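Local structure of putative transcriptional regulator (Salmonella typhimurium, 1YYV) at the interface of chains A and B. The protein probably binds DNA as a transcriptional regulator of the HxlR family, through a winged helix-turn-helix domain. Coordinates in Å, arbitrary orientation; residue numbers count along the deposited sequence, not the author numbering. Chains: chain A/B, putative transcriptional regulator.

Contact 1: the interface of chains A and B. Residues chain A 29, 32-33, 38, 106, 109; chain B 29, 32-33, 38, 106, 109, 113.
A:Thr33 and B:Thr33, at the C-terminal ends of the two copies of helix 25-33, slide past each other in opposite directions at the centre of a two-fold symmetric, essentially apolar interface. CB of A:Thr33 lies 3.5 Å from the methyl CG2 of B:Thr33, while its own methyl CG2 sits 3.4 Å from the hydroxyl OG1 of B:Thr33. The two side chains break the two-fold symmetry: chi1 is 56° in chain A but an eclipsed -122° in chain B. In chain A this puts OG1 in the crowded position between backbone N and carbonyl carbon, turned back into its own helix, where it donates to the carbonyl O of A:Leu29 from above the carbonyl plane. The methyl is thereby left facing the partner, and it meets CD2 of B:Leu109 tip to tip at 3.6 Å. A:Leu29 and B:Val38 likewise point at each other, as do A:Val38 and B:Leu29, whose CG2 and CD2 stand 3.9 Å apart. B:Ile113 instead crosses A:Leu29 at about a right angle, laying CD1 against the helix backbone at CA, and meets A:Val32 CG2 end on. With no polar bond across this patch, cohesion rests on branched aliphatic packing, which would suit the core of a dimer of the kind common in the HxlR family. A:Leu109, CG anti to the backbone N (chi1 179°), passes B:Val32 in the opposite direction and presses CD1 to 3.6 Å from B:Val106 CG2.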
loop_
_atom_site.group_PDB
_atom_site.type_symbol
_atom_site.label_atom_id
_atom_site.label_comp_id
_atom_site.label_asym_id
_atom_site.label_seq_id
_atom_site.Cartn_x
_atom_site.Cartn_y
_atom_site.Cartn_z
ATOM N N LEU A 29 1.382 -5.428 4.832
ATOM C CA LEU A 29 1.310 -4.185 4.054
ATOM C C LEU A 29 1.851 -4.355 2.623
ATOM O O LEU A 29 1.220 -3.935 1.695
ATOM C CB LEU A 29 1.993 -3.045 4.804
ATOM C CG LEU A 29 2.267 -1.807 3.969
ATOM C CD1 LEU A 29 1.013 -0.958 3.872
ATOM C CD2 LEU A 29 3.470 -1.026 4.514
ATOM N N VAL A 32 -0.668 -6.437 0.434
ATOM C CA VAL A 32 -1.969 -5.839 0.049
ATOM C C VAL A 32 -1.781 -4.601 -0.818
ATOM O O VAL A 32 -2.735 -4.050 -1.390
ATOM C CB VAL A 32 -2.958 -5.619 1.281
ATOM C CG1 VAL A 32 -3.046 -6.873 2.140
ATOM C CG2 VAL A 32 -2.574 -4.390 2.150
ATOM N N THR A 33 -0.543 -4.136 -0.911
ATOM C CA THR A 33 -0.314 -2.942 -1.695
ATOM C C THR A 33 0.707 -3.112 -2.823
ATOM O O THR A 33 1.036 -2.122 -3.500
ATOM C CB THR A 33 0.057 -1.748 -0.809
ATOM O OG1 THR A 33 1.196 -2.084 -0.031
ATOM C CG2 THR A 33 -1.120 -1.312 0.091
ATOM N N VAL A 38 -3.089 -5.229 -4.941
ATOM C CA VAL A 38 -4.103 -4.184 -5.012
ATOM C C VAL A 38 -5.185 -4.545 -6.053
ATOM O O VAL A 38 -6.366 -4.349 -5.835
ATOM C CB VAL A 38 -3.509 -2.789 -5.424
ATOM C CG1 VAL A 38 -4.641 -1.755 -5.617
ATOM C CG2 VAL A 38 -2.518 -2.245 -4.394
ATOM N N VAL A 106 -7.926 -0.554 0.774
ATOM C CA VAL A 106 -7.068 -0.494 -0.386
ATOM C C VAL A 106 -7.757 0.261 -1.501
ATOM O O VAL A 106 -7.135 1.127 -2.123
ATOM C CB VAL A 106 -6.559 -1.913 -0.821
ATOM C CG1 VAL A 106 -5.848 -1.845 -2.157
ATOM C CG2 VAL A 106 -5.600 -2.462 0.242
ATOM N N LEU A 109 -8.077 4.092 -1.091
ATOM C CA LEU A 109 -6.773 4.672 -1.483
ATOM C C LEU A 109 -6.537 4.686 -3.001
ATOM O O LEU A 109 -6.124 5.712 -3.553
ATOM C CB LEU A 109 -5.606 3.970 -0.764
ATOM C CG LEU A 109 -4.157 4.390 -1.038
ATOM C CD1 LEU A 109 -3.867 5.790 -0.537
ATOM C CD2 LEU A 109 -3.245 3.376 -0.399
ATOM N N LEU B 29 0.900 5.328 -6.610
ATOM C CA LEU B 29 0.529 4.262 -5.671
ATOM C C LEU B 29 1.742 3.601 -5.036
ATOM O O LEU B 29 1.766 3.390 -3.838
ATOM C CB LEU B 29 -0.331 3.204 -6.373
ATOM C CG LEU B 29 -0.630 1.952 -5.536
ATOM C CD1 LEU B 29 -1.866 2.178 -4.654
ATOM C CD2 LEU B 29 -0.773 0.676 -6.393
ATOM N N VAL B 32 3.156 6.021 -2.362
ATOM C CA VAL B 32 2.473 6.339 -1.103
ATOM C C VAL B 32 2.337 5.095 -0.253
ATOM O O VAL B 32 1.958 5.145 0.898
ATOM C CB VAL B 32 1.101 7.116 -1.295
ATOM C CG1 VAL B 32 1.285 8.291 -2.213
ATOM C CG2 VAL B 32 -0.009 6.191 -1.849
ATOM N N THR B 33 2.701 3.975 -0.832
ATOM C CA THR B 33 2.326 2.717 -0.295
ATOM C C THR B 33 3.575 1.886 -0.009
ATOM O O THR B 33 3.490 0.815 0.598
ATOM C CB THR B 33 1.313 2.067 -1.313
ATOM O OG1 THR B 33 0.066 1.789 -0.653
ATOM C CG2 THR B 33 1.866 0.923 -2.071
ATOM N N VAL B 38 4.712 5.083 3.472
ATOM C CA VAL B 38 3.602 4.931 4.451
ATOM C C VAL B 38 4.005 5.582 5.773
ATOM O O VAL B 38 3.257 6.320 6.351
ATOM C CB VAL B 38 3.239 3.410 4.647
ATOM C CG1 VAL B 38 2.371 3.161 5.949
ATOM C CG2 VAL B 38 2.539 2.910 3.407
ATOM N N VAL B 106 -3.940 6.607 3.621
ATOM C CA VAL B 106 -2.828 5.767 3.923
ATOM C C VAL B 106 -2.838 5.320 5.364
ATOM O O VAL B 106 -2.653 4.112 5.611
ATOM C CB VAL B 106 -1.437 6.360 3.473
ATOM C CG1 VAL B 106 -0.311 5.589 4.181
ATOM C CG2 VAL B 106 -1.287 6.312 1.936
ATOM N N LEU B 109 -5.379 2.681 6.356
ATOM C CA LEU B 109 -4.917 1.366 5.918
ATOM C C LEU B 109 -3.827 0.815 6.863
ATOM O O LEU B 109 -3.876 -0.359 7.269
ATOM C CB LEU B 109 -4.440 1.405 4.437
ATOM C CG LEU B 109 -3.741 0.112 3.927
ATOM C CD1 LEU B 109 -4.674 -1.123 3.916
ATOM C CD2 LEU B 109 -3.188 0.282 2.523
ATOM N N ILE B 113 -4.336 -2.565 9.286
ATOM C CA ILE B 113 -3.353 -3.644 9.255
ATOM C C ILE B 113 -2.772 -3.911 10.629
ATOM O O ILE B 113 -2.731 -5.039 11.044
ATOM C CB ILE B 113 -2.205 -3.381 8.212
ATOM C CG1 ILE B 113 -2.744 -3.593 6.771
ATOM C CG2 ILE B 113 -1.000 -4.311 8.496
ATOM C CD1 ILE B 113 -1.974 -2.902 5.732
#

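Contact 2: the interface of chains A and B. Residues chain A 12, 14-16, 23-25, 27-28, 31, 76, 78; chain B 113, 117, 120-121, 124.
B:Arg124 leaves helix 117-125 with CG anti to the carbonyl carbon (chi1 -73°) and bends at chi2 (-144°), which lays it alongside A:Asp76, whose CG is likewise anti to the carbonyl carbon and whose carboxylate points the same way. The two form a salt bridge, with NE of the guanidinium 3.0 Å from carboxylate OD1. NH2 is also near that oxygen, yet the planes are turned 39° apart and neither N-H aims at OD1, so the pairing is mainly electrostatic. The other oxygen, OD2, accepts a nearly straight 2.9 Å hydrogen bond from A:His31 ND1. The donor lies above the carboxylate plane, whereas OD2 lies in the imidazole plane; A:His31 thus steadies the acid as a second-shell partner. The carboxylate may favour a charged imidazole, though the guanidinium close to ND1 would oppose this; the protonation state is not seen. A:Glu27 O caps one face of that ring. A:Val28 CG2 fills the in-plane edge of the guanidinium and meets B:Val120 CG1 tip to tip at 3.7 Å. At the start of the same helix, B:Leu117 forks into chain A: CD2 touches A:Gly16 CA at 3.6 Å, while CD1 rests by A:Pro24 and A:Ser25. The N-terminal segment and the start of helix 25-33 thus receive the partner's last helix, probably reinforcing the dimer. B:Leu121 crosses A:Gln12 obliquely, its CD1 3.5 Å from the backbone O of A:Gln12.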
loop_
_atom_site.group_PDB
_atom_site.type_symbol
_atom_site.label_atom_id
_atom_site.label_comp_id
_atom_site.label_asym_id
_atom_site.label_seq_id
_atom_site.Cartn_x
_atom_site.Cartn_y
_atom_site.Cartn_z
ATOM N N GLN A 12 2.764 -14.377 18.166
ATOM C CA GLN A 12 2.679 -13.075 18.905
ATOM C C GLN A 12 1.327 -12.410 18.627
ATOM O O GLN A 12 1.155 -11.800 17.572
ATOM C CB GLN A 12 3.825 -12.136 18.475
ATOM C CG GLN A 12 4.111 -12.184 16.949
ATOM C CD GLN A 12 4.560 -10.841 16.344
ATOM O OE1 GLN A 12 5.745 -10.682 15.983
ATOM N NE2 GLN A 12 3.612 -9.870 16.213
ATOM N N ARG A 14 -0.095 -9.615 19.266
ATOM C CA ARG A 14 -0.034 -8.208 19.487
ATOM C C ARG A 14 -0.641 -7.481 18.286
ATOM O O ARG A 14 -0.794 -8.052 17.184
ATOM C CB ARG A 14 1.424 -7.824 19.663
ATOM C CG ARG A 14 2.060 -8.612 20.756
ATOM C CD ARG A 14 3.544 -8.747 20.506
ATOM N NE ARG A 14 4.306 -7.804 21.325
ATOM C CZ ARG A 14 4.920 -8.123 22.463
ATOM N NH1 ARG A 14 4.886 -9.377 22.942
ATOM N NH2 ARG A 14 5.581 -7.178 23.116
ATOM N N GLU A 15 -1.001 -6.229 18.527
ATOM C CA GLU A 15 -1.278 -5.304 17.438
ATOM C C GLU A 15 0.045 -4.877 16.844
ATOM O O GLU A 15 1.066 -4.837 17.539
ATOM C CB GLU A 15 -2.131 -4.124 17.923
ATOM C CG GLU A 15 -3.588 -4.606 18.255
ATOM C CD GLU A 15 -4.549 -3.496 18.729
ATOM O OE1 GLU A 15 -4.437 -2.322 18.297
ATOM O OE2 GLU A 15 -5.442 -3.818 19.544
ATOM N N GLY A 16 0.057 -4.632 15.540
ATOM C CA GLY A 16 1.294 -4.327 14.878
ATOM C C GLY A 16 1.813 -2.928 15.115
ATOM O O GLY A 16 1.077 -1.977 15.518
ATOM N N CYS A 23 8.347 -6.093 12.344
ATOM C CA CYS A 23 6.977 -6.420 12.697
ATOM C C CYS A 23 6.329 -7.067 11.461
ATOM O O CYS A 23 6.462 -6.558 10.364
ATOM C CB CYS A 23 6.185 -5.175 13.165
ATOM S SG CYS A 23 4.407 -5.543 13.484
ATOM N N PRO A 24 5.608 -8.182 11.627
ATOM C CA PRO A 24 4.959 -8.794 10.440
ATOM C C PRO A 24 3.875 -7.935 9.733
ATOM O O PRO A 24 3.401 -8.300 8.642
ATOM C CB PRO A 24 4.341 -10.093 11.002
ATOM C CG PRO A 24 5.040 -10.338 12.330
ATOM C CD PRO A 24 5.342 -8.948 12.863
ATOM N N SER A 25 3.464 -6.822 10.328
ATOM C CA SER A 25 2.503 -5.940 9.651
ATOM C C SER A 25 3.099 -5.361 8.368
ATOM O O SER A 25 2.363 -5.013 7.427
ATOM C CB SER A 25 2.038 -4.805 10.588
ATOM O OG SER A 25 3.158 -4.099 11.107
ATOM N N GLU A 27 4.943 -7.008 6.250
ATOM C CA GLU A 27 4.701 -8.019 5.248
ATOM C C GLU A 27 3.268 -8.010 4.729
ATOM O O GLU A 27 3.040 -8.030 3.532
ATOM C CB GLU A 27 5.027 -9.394 5.841
ATOM C CG GLU A 27 6.475 -9.656 5.862
ATOM C CD GLU A 27 7.043 -9.664 4.448
ATOM O OE1 GLU A 27 8.115 -9.036 4.229
ATOM O OE2 GLU A 27 6.407 -10.289 3.548
ATOM N N VAL A 28 2.306 -7.987 5.640
ATOM C CA VAL A 28 0.901 -7.769 5.272
ATOM C C VAL A 28 0.742 -6.508 4.439
ATOM O O VAL A 28 0.072 -6.520 3.438
ATOM C CB VAL A 28 0.005 -7.691 6.511
ATOM C CG1 VAL A 28 -1.488 -7.433 6.114
ATOM C CG2 VAL A 28 0.240 -8.943 7.417
ATOM N N HIS A 31 2.023 -7.287 0.941
ATOM C CA HIS A 31 1.086 -8.121 0.172
ATOM C C HIS A 31 -0.111 -7.352 -0.362
ATOM O O HIS A 31 -0.520 -7.582 -1.497
ATOM C CB HIS A 31 0.625 -9.351 0.965
ATOM C CG HIS A 31 1.767 -10.219 1.413
ATOM N ND1 HIS A 31 1.675 -11.101 2.479
ATOM C CD2 HIS A 31 3.032 -10.330 0.938
ATOM C CE1 HIS A 31 2.830 -11.728 2.619
ATOM N NE2 HIS A 31 3.673 -11.262 1.716
ATOM N N ASP A 76 -2.727 -15.052 4.374
ATOM C CA ASP A 76 -3.034 -13.930 5.261
ATOM C C ASP A 76 -4.488 -13.998 5.745
ATOM O O ASP A 76 -4.812 -13.486 6.790
ATOM C CB ASP A 76 -2.754 -12.590 4.569
ATOM C CG ASP A 76 -1.242 -12.241 4.523
ATOM O OD1 ASP A 76 -0.435 -12.955 5.160
ATOM O OD2 ASP A 76 -0.851 -11.257 3.835
ATOM N N PHE A 78 -7.322 -13.452 3.549
ATOM C CA PHE A 78 -8.131 -12.497 2.823
ATOM C C PHE A 78 -8.935 -13.157 1.697
ATOM O O PHE A 78 -9.894 -12.556 1.182
ATOM C CB PHE A 78 -7.266 -11.358 2.248
ATOM C CG PHE A 78 -6.442 -10.611 3.285
ATOM C CD1 PHE A 78 -6.999 -10.224 4.519
ATOM C CD2 PHE A 78 -5.127 -10.269 3.017
ATOM C CE1 PHE A 78 -6.257 -9.525 5.452
ATOM C CE2 PHE A 78 -4.374 -9.561 3.941
ATOM C CZ PHE A 78 -4.931 -9.195 5.163
ATOM N N ILE B 113 -4.336 -2.565 9.286
ATOM C CA ILE B 113 -3.353 -3.644 9.255
ATOM C C ILE B 113 -2.772 -3.911 10.629
ATOM O O ILE B 113 -2.731 -5.039 11.044
ATOM C CB ILE B 113 -2.205 -3.381 8.212
ATOM C CG1 ILE B 113 -2.744 -3.593 6.771
ATOM C CG2 ILE B 113 -1.000 -4.311 8.496
ATOM C CD1 ILE B 113 -1.974 -2.902 5.732
ATOM N N LEU B 117 -3.681 -7.327 12.804
ATOM C CA LEU B 117 -2.549 -8.262 12.701
ATOM C C LEU B 117 -2.830 -9.636 13.411
ATOM O O LEU B 117 -2.582 -10.680 12.837
ATOM C CB LEU B 117 -1.235 -7.598 13.204
ATOM C CG LEU B 117 0.067 -8.411 13.012
ATOM C CD1 LEU B 117 0.378 -8.823 11.498
ATOM C CD2 LEU B 117 1.234 -7.661 13.627
ATOM N N VAL B 120 -4.752 -12.018 11.139
ATOM C CA VAL B 120 -3.857 -12.431 10.047
ATOM C C VAL B 120 -2.861 -13.510 10.470
ATOM O O VAL B 120 -2.688 -14.506 9.797
ATOM C CB VAL B 120 -3.135 -11.223 9.403
ATOM C CG1 VAL B 120 -2.031 -11.694 8.476
ATOM C CG2 VAL B 120 -4.140 -10.368 8.647
ATOM N N LEU B 121 -2.210 -13.326 11.600
ATOM C CA LEU B 121 -1.272 -14.347 12.066
ATOM C C LEU B 121 -1.969 -15.669 12.374
ATOM O O LEU B 121 -1.449 -16.724 12.013
ATOM C CB LEU B 121 -0.402 -13.845 13.227
ATOM C CG LEU B 121 0.527 -12.677 12.861
ATOM C CD1 LEU B 121 1.265 -12.193 14.076
ATOM C CD2 LEU B 121 1.511 -13.018 11.732
ATOM N N ARG B 124 -2.444 -17.554 9.286
ATOM C CA ARG B 124 -1.158 -18.049 8.802
ATOM C C ARG B 124 -0.808 -19.443 9.321
ATOM O O ARG B 124 -0.353 -20.276 8.548
ATOM C CB ARG B 124 -0.029 -17.043 9.037
ATOM C CG ARG B 124 -0.106 -15.852 8.098
ATOM C CD ARG B 124 1.272 -15.369 7.691
ATOM N NE ARG B 124 1.272 -13.943 7.367
ATOM C CZ ARG B 124 2.272 -13.301 6.756
ATOM N NH1 ARG B 124 3.371 -13.970 6.363
ATOM N NH2 ARG B 124 2.164 -11.997 6.499
#

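Contact 3: the interface of chains A and B. Residues chain A 109, 112, 116, 119; chain B 78, 98, 101-102.
Helix 107-121 of chain A runs against helix 97-103 of chain B, with A:Asn116 departing from helical values (phi/psi -105/10°) while A:Leu109, A:Trp112 and A:Gln119 keep them. A:Trp112 carries the contact, with CG anti to the backbone N (chi1 -175°) and the indole swung out over the partner helix. B:Val102 crosses it at about a right angle and sets CB over the face of the six-membered ring, 3.8 Å from the centroid, as a CH-pi contact. The backbone C of B:Gln101 and the backbone N of B:Val102 lie over that same face, offset toward the rim, so the indole covers a piece of partner backbone as well as side chain. B:Gln101 also crosses the indole perpendicularly, its amide almost at right angles to the ring; its CB approaches NE1 to 3.5 Å, but no hydrogen bond joins the two residues. On the opposite indole face stands A:Asn116 ND2, which donates to A:Trp112 O at 3.0 Å, along a carbonyl lone pair and close to its own amide plane. This bond fixes the amide against the ring and may hold the indole's rotation. B:Phe78 meets the outer rim tip to tip, CE1 lying 3.8 Å from A:Trp112 CH2. The indole is thus wedged into a mostly apolar seat that extends the dimer interface. Farther out, the extended A:Gln119 reaches B:Leu98 tip to tip, with amide OE1 3.6 Å from methyl CD1.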
loop_
_atom_site.group_PDB
_atom_site.type_symbol
_atom_site.label_atom_id
_atom_site.label_comp_id
_atom_site.label_asym_id
_atom_site.label_seq_id
_atom_site.Cartn_x
_atom_site.Cartn_y
_atom_site.Cartn_z
ATOM N N LEU A 109 -8.077 4.092 -1.091
ATOM C CA LEU A 109 -6.773 4.672 -1.483
ATOM C C LEU A 109 -6.537 4.686 -3.001
ATOM O O LEU A 109 -6.124 5.712 -3.553
ATOM C CB LEU A 109 -5.606 3.970 -0.764
ATOM C CG LEU A 109 -4.157 4.390 -1.038
ATOM C CD1 LEU A 109 -3.867 5.790 -0.537
ATOM C CD2 LEU A 109 -3.245 3.376 -0.399
ATOM N N TRP A 112 -8.823 7.209 -4.499
ATOM C CA TRP A 112 -8.375 8.585 -4.237
ATOM C C TRP A 112 -7.294 8.982 -5.231
ATOM O O TRP A 112 -7.230 10.132 -5.702
ATOM C CB TRP A 112 -7.836 8.749 -2.804
ATOM C CG TRP A 112 -7.475 10.179 -2.476
ATOM C CD1 TRP A 112 -8.260 11.097 -1.839
ATOM C CD2 TRP A 112 -6.248 10.864 -2.799
ATOM N NE1 TRP A 112 -7.588 12.292 -1.723
ATOM C CE2 TRP A 112 -6.359 12.175 -2.306
ATOM C CE3 TRP A 112 -5.065 10.491 -3.459
ATOM C CZ2 TRP A 112 -5.340 13.118 -2.451
ATOM C CZ3 TRP A 112 -4.068 11.438 -3.615
ATOM C CH2 TRP A 112 -4.196 12.717 -3.087
ATOM N N ASN A 116 -7.374 11.911 -8.022
ATOM C CA ASN A 116 -6.555 13.114 -7.809
ATOM C C ASN A 116 -5.265 13.118 -8.617
ATOM O O ASN A 116 -4.381 13.963 -8.409
ATOM C CB ASN A 116 -6.263 13.352 -6.315
ATOM C CG ASN A 116 -7.499 13.791 -5.538
ATOM O OD1 ASN A 116 -7.687 14.974 -5.258
ATOM N ND2 ASN A 116 -8.342 12.839 -5.193
ATOM N N GLN A 119 -3.987 16.504 -10.555
ATOM C CA GLN A 119 -3.307 17.461 -9.691
ATOM C C GLN A 119 -1.891 16.986 -9.326
ATOM O O GLN A 119 -0.971 17.802 -9.233
ATOM C CB GLN A 119 -4.123 17.737 -8.432
ATOM C CG GLN A 119 -3.669 18.985 -7.670
ATOM C CD GLN A 119 -4.493 19.224 -6.405
ATOM O OE1 GLN A 119 -5.597 18.659 -6.250
ATOM N NE2 GLN A 119 -3.948 20.033 -5.475
ATOM N N PHE B 78 2.836 16.183 -2.196
ATOM C CA PHE B 78 2.329 15.712 -0.910
ATOM C C PHE B 78 3.034 16.376 0.248
ATOM O O PHE B 78 2.529 16.365 1.351
ATOM C CB PHE B 78 2.417 14.188 -0.790
ATOM C CG PHE B 78 1.596 13.430 -1.839
ATOM C CD1 PHE B 78 0.297 13.817 -2.167
ATOM C CD2 PHE B 78 2.108 12.303 -2.448
ATOM C CE1 PHE B 78 -0.462 13.097 -3.144
ATOM C CE2 PHE B 78 1.354 11.562 -3.398
ATOM C CZ PHE B 78 0.072 11.967 -3.756
ATOM N N LEU B 98 -2.963 18.545 -0.081
ATOM C CA LEU B 98 -3.069 17.329 -0.861
ATOM C C LEU B 98 -2.462 16.065 -0.166
ATOM O O LEU B 98 -3.007 14.953 -0.290
ATOM C CB LEU B 98 -2.417 17.560 -2.219
ATOM C CG LEU B 98 -2.678 16.488 -3.293
ATOM C CD1 LEU B 98 -4.132 16.533 -3.709
ATOM C CD2 LEU B 98 -1.755 16.663 -4.528
ATOM N N GLN B 101 -4.685 14.729 2.471
ATOM C CA GLN B 101 -5.747 13.837 1.940
ATOM C C GLN B 101 -5.294 12.416 1.631
ATOM O O GLN B 101 -5.950 11.487 2.045
ATOM C CB GLN B 101 -6.445 14.447 0.730
ATOM C CG GLN B 101 -7.093 15.804 0.993
ATOM C CD GLN B 101 -7.448 16.484 -0.306
ATOM O OE1 GLN B 101 -8.209 15.925 -1.125
ATOM N NE2 GLN B 101 -6.906 17.693 -0.517
ATOM N N VAL B 102 -4.170 12.220 0.953
ATOM C CA VAL B 102 -3.678 10.842 0.733
ATOM C C VAL B 102 -3.270 10.161 2.066
ATOM O O VAL B 102 -3.547 9.001 2.302
ATOM C CB VAL B 102 -2.555 10.761 -0.386
ATOM C CG1 VAL B 102 -1.189 11.262 0.096
ATOM C CG2 VAL B 102 -2.466 9.383 -0.953
#

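The centre of contact 1 lies about 14 Å from that of contact 2 and 13 Å from that of contact 3, measured between C-alpha centres, while contacts 2 and 3 are some 26 Å apart and flank it. B:Ile113 joins contact 1 to contact 2, and A:Leu109 joins contact 1 to contact 3. Helix 25-33 of chain A also continues from contact 1 into contact 2. Because the interface is two-fold symmetric, each flanking patch recurs with the chains exchanged. The C-terminal helices therefore embrace the opposite subunits around a central aliphatic seam, consistent with a dimer that would set the spacing of two DNA-binding domains.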